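Local coordinates for protein predicted acetamidase/formamidase (Thermoanaerobacter tengcongensis, PDB 3TKK) that probably hydrolyses carbon-nitrogen bonds of linear amides, in the manner of acetamidases and formamidases, and binds zinc and calcium ions, at residues I84-K96 with E106-G118. Numbering follows the deposited sequence.
Sequences IEVAEKGVLATGK and EGLYSKVVDIKDG
Leu92 and Val113 meet at about a right angle on one face of a β-hairpin, Leu92 CD1 lying 4.0 Å from Val113 CG1. The hairpin pairs strands 89-95 and 108-116, whose axes run antiparallel at 161°, and two further strands, 119-121 and 127-129, extend it into a four-stranded sheet. Gly90, Leu92 and Thr94 form hydrogen-bonded pairs with Val113, Lys111 and Tyr109, each joined by two backbone bonds. On the Leu92 face, Thr94 turns its methyl to Tyr109: CG2 lies 3.8 Å from Tyr109 CD2, oblique to the ring. The Tyr109 ring carbon CG is anti to the backbone N (chi1 174°), which swings the ring across toward that methyl, the two side chains crossing at a slant, while Thr94 OG1 is hydrogen-bonded to Gly195 O. The second subunit packs on this face, with its Ile269 on Leu92, Ala264 on Thr94 and Glu261 on Tyr109. Val91 and Val112, a non-hydrogen-bonded pair, occupy the other face with their CG2 methyls 4.2 Å apart; Val91 also approaches the zinc ligand Glu200, to whose backbone its own is hydrogen-bonded, so the hairpin borders the metal site. Opposite Glu88, Ile115 extends over the 87-90 backbone, its CD1 3.8 Å from Ala87 O. Both ends of the contact carry long salt bridges. At one, Lys96 and Glu106 lie side by side, and the bend at chi4 (-21°) leaves Lys96 CE closer than NZ to the carboxylate; at the other, Glu88 OE1 stands 3.7 Å from Lys116 NZ.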
loop_
_atom_site.group_PDB
_atom_site.type_symbol
_atom_site.label_atom_id
_atom_site.label_comp_id
_atom_site.label_asym_id
_atom_site.label_seq_id
_atom_site.Cartn_x
_atom_site.Cartn_y
_atom_site.Cartn_z
ATOM N N ILE A 84 20.953 8.518 8.431
ATOM C CA ILE A 84 21.158 8.739 6.990
ATOM C C ILE A 84 21.391 10.254 6.800
ATOM O O ILE A 84 20.511 11.049 7.168
ATOM C CB ILE A 84 19.911 8.324 6.209
ATOM C CG1 ILE A 84 19.647 6.839 6.356
ATOM C CG2 ILE A 84 19.951 8.564 4.691
ATOM C CD1 ILE A 84 18.385 6.436 5.515
ATOM N N GLU A 85 22.518 10.681 6.236
ATOM C CA GLU A 85 22.615 12.084 5.874
ATOM C C GLU A 85 22.592 12.289 4.401
ATOM O O GLU A 85 23.095 11.410 3.641
ATOM C CB GLU A 85 23.861 12.705 6.563
ATOM C CG GLU A 85 23.724 12.548 8.087
ATOM C CD GLU A 85 25.092 12.575 8.858
ATOM O OE1 GLU A 85 25.214 11.906 9.942
ATOM O OE2 GLU A 85 26.029 13.278 8.383
ATOM N N VAL A 86 21.883 13.307 3.915
ATOM C CA VAL A 86 21.738 13.436 2.478
ATOM C C VAL A 86 22.449 14.768 2.062
ATOM O O VAL A 86 22.525 15.716 2.798
ATOM C CB VAL A 86 20.276 13.403 1.974
ATOM C CG1 VAL A 86 19.588 12.039 2.446
ATOM C CG2 VAL A 86 19.514 14.697 2.468
ATOM N N ALA A 87 22.955 14.801 0.830
ATOM C CA ALA A 87 23.544 16.019 0.285
ATOM C C ALA A 87 22.536 17.180 0.199
ATOM O O ALA A 87 21.311 16.958 0.297
ATOM C CB ALA A 87 24.226 15.804 -0.958
ATOM N N GLU A 88 23.051 18.404 0.056
ATOM C CA GLU A 88 22.189 19.622 0.013
ATOM C C GLU A 88 21.543 19.891 -1.341
ATOM O O GLU A 88 20.837 20.885 -1.520
ATOM C CB GLU A 88 22.982 20.862 0.525
ATOM C CG GLU A 88 24.190 20.944 -0.183
ATOM C CD GLU A 88 25.075 22.111 0.241
ATOM O OE1 GLU A 88 24.730 23.277 -0.111
ATOM O OE2 GLU A 88 26.104 21.838 0.903
ATOM N N LYS A 89 21.786 19.034 -2.310
ATOM C CA LYS A 89 20.950 19.105 -3.499
ATOM C C LYS A 89 20.540 17.706 -3.962
ATOM O O LYS A 89 21.136 16.750 -3.516
ATOM C CB LYS A 89 21.634 19.804 -4.638
ATOM C CG LYS A 89 22.522 18.932 -5.449
ATOM C CD LYS A 89 23.563 19.902 -6.086
ATOM C CE LYS A 89 24.903 19.169 -6.255
ATOM N NZ LYS A 89 24.749 18.123 -7.279
ATOM N N GLY A 90 19.461 17.595 -4.756
ATOM C CA GLY A 90 19.067 16.270 -5.296
ATOM C C GLY A 90 18.467 16.414 -6.678
ATOM O O GLY A 90 18.311 17.520 -7.161
ATOM N N VAL A 91 18.109 15.323 -7.311
ATOM C CA VAL A 91 17.625 15.445 -8.662
ATOM C C VAL A 91 16.336 14.673 -8.764
ATOM O O VAL A 91 16.238 13.586 -8.164
ATOM C CB VAL A 91 18.630 14.751 -9.573
ATOM C CG1 VAL A 91 18.202 14.867 -11.046
ATOM C CG2 VAL A 91 20.084 15.451 -9.349
ATOM N N LEU A 92 15.375 15.214 -9.535
ATOM C CA LEU A 92 14.126 14.581 -9.825
ATOM C C LEU A 92 14.234 14.307 -11.323
ATOM O O LEU A 92 14.704 15.219 -12.087
ATOM C CB LEU A 92 12.953 15.570 -9.600
ATOM C CG LEU A 92 12.849 15.738 -8.104
ATOM C CD1 LEU A 92 12.104 16.952 -7.764
ATOM C CD2 LEU A 92 12.111 14.456 -7.641
ATOM N N ALA A 93 13.766 13.131 -11.737
ATOM C CA ALA A 93 13.723 12.687 -13.136
ATOM C C ALA A 93 12.422 12.077 -13.507
ATOM O O ALA A 93 11.790 11.339 -12.706
ATOM C CB ALA A 93 14.905 11.700 -13.431
ATOM N N THR A 94 11.956 12.368 -14.745
ATOM C CA THR A 94 10.859 11.553 -15.288
ATOM C C THR A 94 10.868 11.699 -16.787
ATOM O O THR A 94 11.793 12.218 -17.304
ATOM C CB THR A 94 9.487 12.052 -14.788
ATOM O OG1 THR A 94 8.458 11.104 -15.138
ATOM C CG2 THR A 94 9.121 13.473 -15.335
ATOM N N GLY A 95 9.815 11.298 -17.487
ATOM C CA GLY A 95 9.824 11.537 -18.937
ATOM C C GLY A 95 9.109 10.510 -19.761
ATOM O O GLY A 95 8.467 9.631 -19.201
ATOM N N LYS A 96 9.176 10.620 -21.100
ATOM C CA LYS A 96 8.450 9.673 -21.937
ATOM C C LYS A 96 8.748 8.183 -21.593
ATOM O O LYS A 96 9.919 7.764 -21.502
ATOM C CB LYS A 96 8.855 9.883 -23.384
ATOM C CG LYS A 96 7.883 9.387 -24.346
ATOM C CD LYS A 96 8.537 9.414 -25.751
ATOM C CE LYS A 96 7.428 9.317 -26.809
ATOM N NZ LYS A 96 6.336 8.709 -25.980
ATOM N N GLU A 106 6.748 13.578 -23.293
ATOM C CA GLU A 106 7.610 13.502 -24.492
ATOM C C GLU A 106 9.031 13.869 -24.047
ATOM O O GLU A 106 9.201 14.689 -23.128
ATOM C CB GLU A 106 7.124 14.506 -25.486
ATOM C CG GLU A 106 5.774 14.143 -26.081
ATOM C CD GLU A 106 5.846 12.818 -26.826
ATOM O OE1 GLU A 106 6.959 12.335 -27.144
ATOM O OE2 GLU A 106 4.765 12.264 -27.107
ATOM N N GLY A 107 10.057 13.260 -24.634
ATOM C CA GLY A 107 11.413 13.513 -24.164
ATOM C C GLY A 107 11.722 13.120 -22.707
ATOM O O GLY A 107 11.100 12.215 -22.131
ATOM N N LEU A 108 12.730 13.765 -22.122
ATOM C CA LEU A 108 13.284 13.321 -20.873
ATOM C C LEU A 108 13.387 14.552 -19.935
ATOM O O LEU A 108 13.728 15.623 -20.368
ATOM C CB LEU A 108 14.693 12.730 -21.108
ATOM C CG LEU A 108 15.023 11.559 -20.162
ATOM C CD1 LEU A 108 14.740 11.785 -18.589
ATOM C CD2 LEU A 108 14.227 10.297 -20.642
ATOM N N TYR A 109 13.113 14.384 -18.652
ATOM C CA TYR A 109 13.038 15.539 -17.789
ATOM C C TYR A 109 13.941 15.280 -16.650
ATOM O O TYR A 109 14.014 14.140 -16.226
ATOM C CB TYR A 109 11.638 15.629 -17.189
ATOM C CG TYR A 109 11.427 16.718 -16.134
ATOM C CD1 TYR A 109 11.122 18.018 -16.496
ATOM C CD2 TYR A 109 11.511 16.426 -14.773
ATOM C CE1 TYR A 109 10.898 19.047 -15.524
ATOM C CE2 TYR A 109 11.266 17.445 -13.787
ATOM C CZ TYR A 109 10.935 18.724 -14.199
ATOM O OH TYR A 109 10.678 19.671 -13.236
ATOM N N SER A 110 14.656 16.316 -16.191
ATOM C CA SER A 110 15.220 16.305 -14.827
ATOM C C SER A 110 15.186 17.697 -14.227
ATOM O O SER A 110 15.191 18.691 -14.941
ATOM C CB SER A 110 16.685 15.861 -14.811
ATOM O OG SER A 110 17.467 16.764 -15.559
ATOM N N LYS A 111 15.151 17.771 -12.897
ATOM C CA LYS A 111 15.181 19.025 -12.208
ATOM C C LYS A 111 16.076 18.854 -11.017
ATOM O O LYS A 111 15.851 17.932 -10.181
ATOM C CB LYS A 111 13.816 19.323 -11.628
ATOM C CG LYS A 111 13.742 20.732 -10.991
ATOM C CD LYS A 111 12.334 20.924 -10.523
ATOM C CE LYS A 111 12.050 22.385 -10.733
ATOM N NZ LYS A 111 13.341 23.138 -10.459
ATOM N N VAL A 112 17.038 19.758 -10.870
ATOM C CA VAL A 112 17.902 19.672 -9.682
ATOM C C VAL A 112 17.232 20.564 -8.649
ATOM O O VAL A 112 16.853 21.650 -9.003
ATOM C CB VAL A 112 19.304 20.264 -10.001
ATOM C CG1 VAL A 112 20.150 20.502 -8.731
ATOM C CG2 VAL A 112 20.045 19.337 -10.954
ATOM N N VAL A 113 17.051 20.092 -7.417
ATOM C CA VAL A 113 16.443 20.881 -6.348
ATOM C C VAL A 113 17.398 21.080 -5.171
ATOM O O VAL A 113 18.158 20.183 -4.820
ATOM C CB VAL A 113 15.180 20.208 -5.820
ATOM C CG1 VAL A 113 14.146 20.275 -6.906
ATOM C CG2 VAL A 113 15.401 18.685 -5.588
ATOM N N ASP A 114 17.298 22.234 -4.529
ATOM C CA ASP A 114 17.965 22.485 -3.275
ATOM C C ASP A 114 17.268 21.727 -2.146
ATOM O O ASP A 114 16.058 21.481 -2.178
ATOM C CB ASP A 114 18.024 23.994 -3.029
ATOM C CG ASP A 114 18.860 24.675 -4.039
ATOM O OD1 ASP A 114 19.851 24.071 -4.525
ATOM O OD2 ASP A 114 18.464 25.779 -4.407
ATOM N N ILE A 115 18.094 21.203 -1.254
ATOM C CA ILE A 115 17.613 20.624 -0.012
ATOM C C ILE A 115 18.183 21.561 1.039
ATOM O O ILE A 115 19.419 21.752 1.082
ATOM C CB ILE A 115 18.079 19.162 0.167
ATOM C CG1 ILE A 115 17.437 18.367 -0.962
ATOM C CG2 ILE A 115 17.623 18.647 1.570
ATOM C CD1 ILE A 115 17.859 16.978 -1.242
ATOM N N LYS A 116 17.303 22.201 1.790
ATOM C CA LYS A 116 17.718 23.136 2.827
ATOM C C LYS A 116 16.799 23.196 4.012
ATOM O O LYS A 116 15.610 23.075 3.871
ATOM C CB LYS A 116 17.732 24.523 2.257
ATOM C CG LYS A 116 18.365 24.609 0.947
ATOM C CD LYS A 116 19.445 25.543 0.900
ATOM C CE LYS A 116 20.709 24.724 1.098
ATOM N NZ LYS A 116 21.918 25.512 0.587
ATOM N N ASP A 117 17.350 23.479 5.209
ATOM C CA ASP A 117 16.442 23.683 6.339
ATOM C C ASP A 117 15.599 22.384 6.518
ATOM O O ASP A 117 14.445 22.434 6.944
ATOM C CB ASP A 117 15.535 24.864 6.023
ATOM C CG ASP A 117 14.916 25.482 7.299
ATOM O OD1 ASP A 117 15.442 25.211 8.363
ATOM O OD2 ASP A 117 13.879 26.186 7.227
ATOM N N GLY A 118 16.167 21.230 6.170
ATOM C CA GLY A 118 15.417 19.968 6.273
ATOM C C GLY A 118 14.301 19.740 5.266
ATOM O O GLY A 118 13.429 18.877 5.464
HETATM O O HOH W 1 24.755 25.709 -0.341
#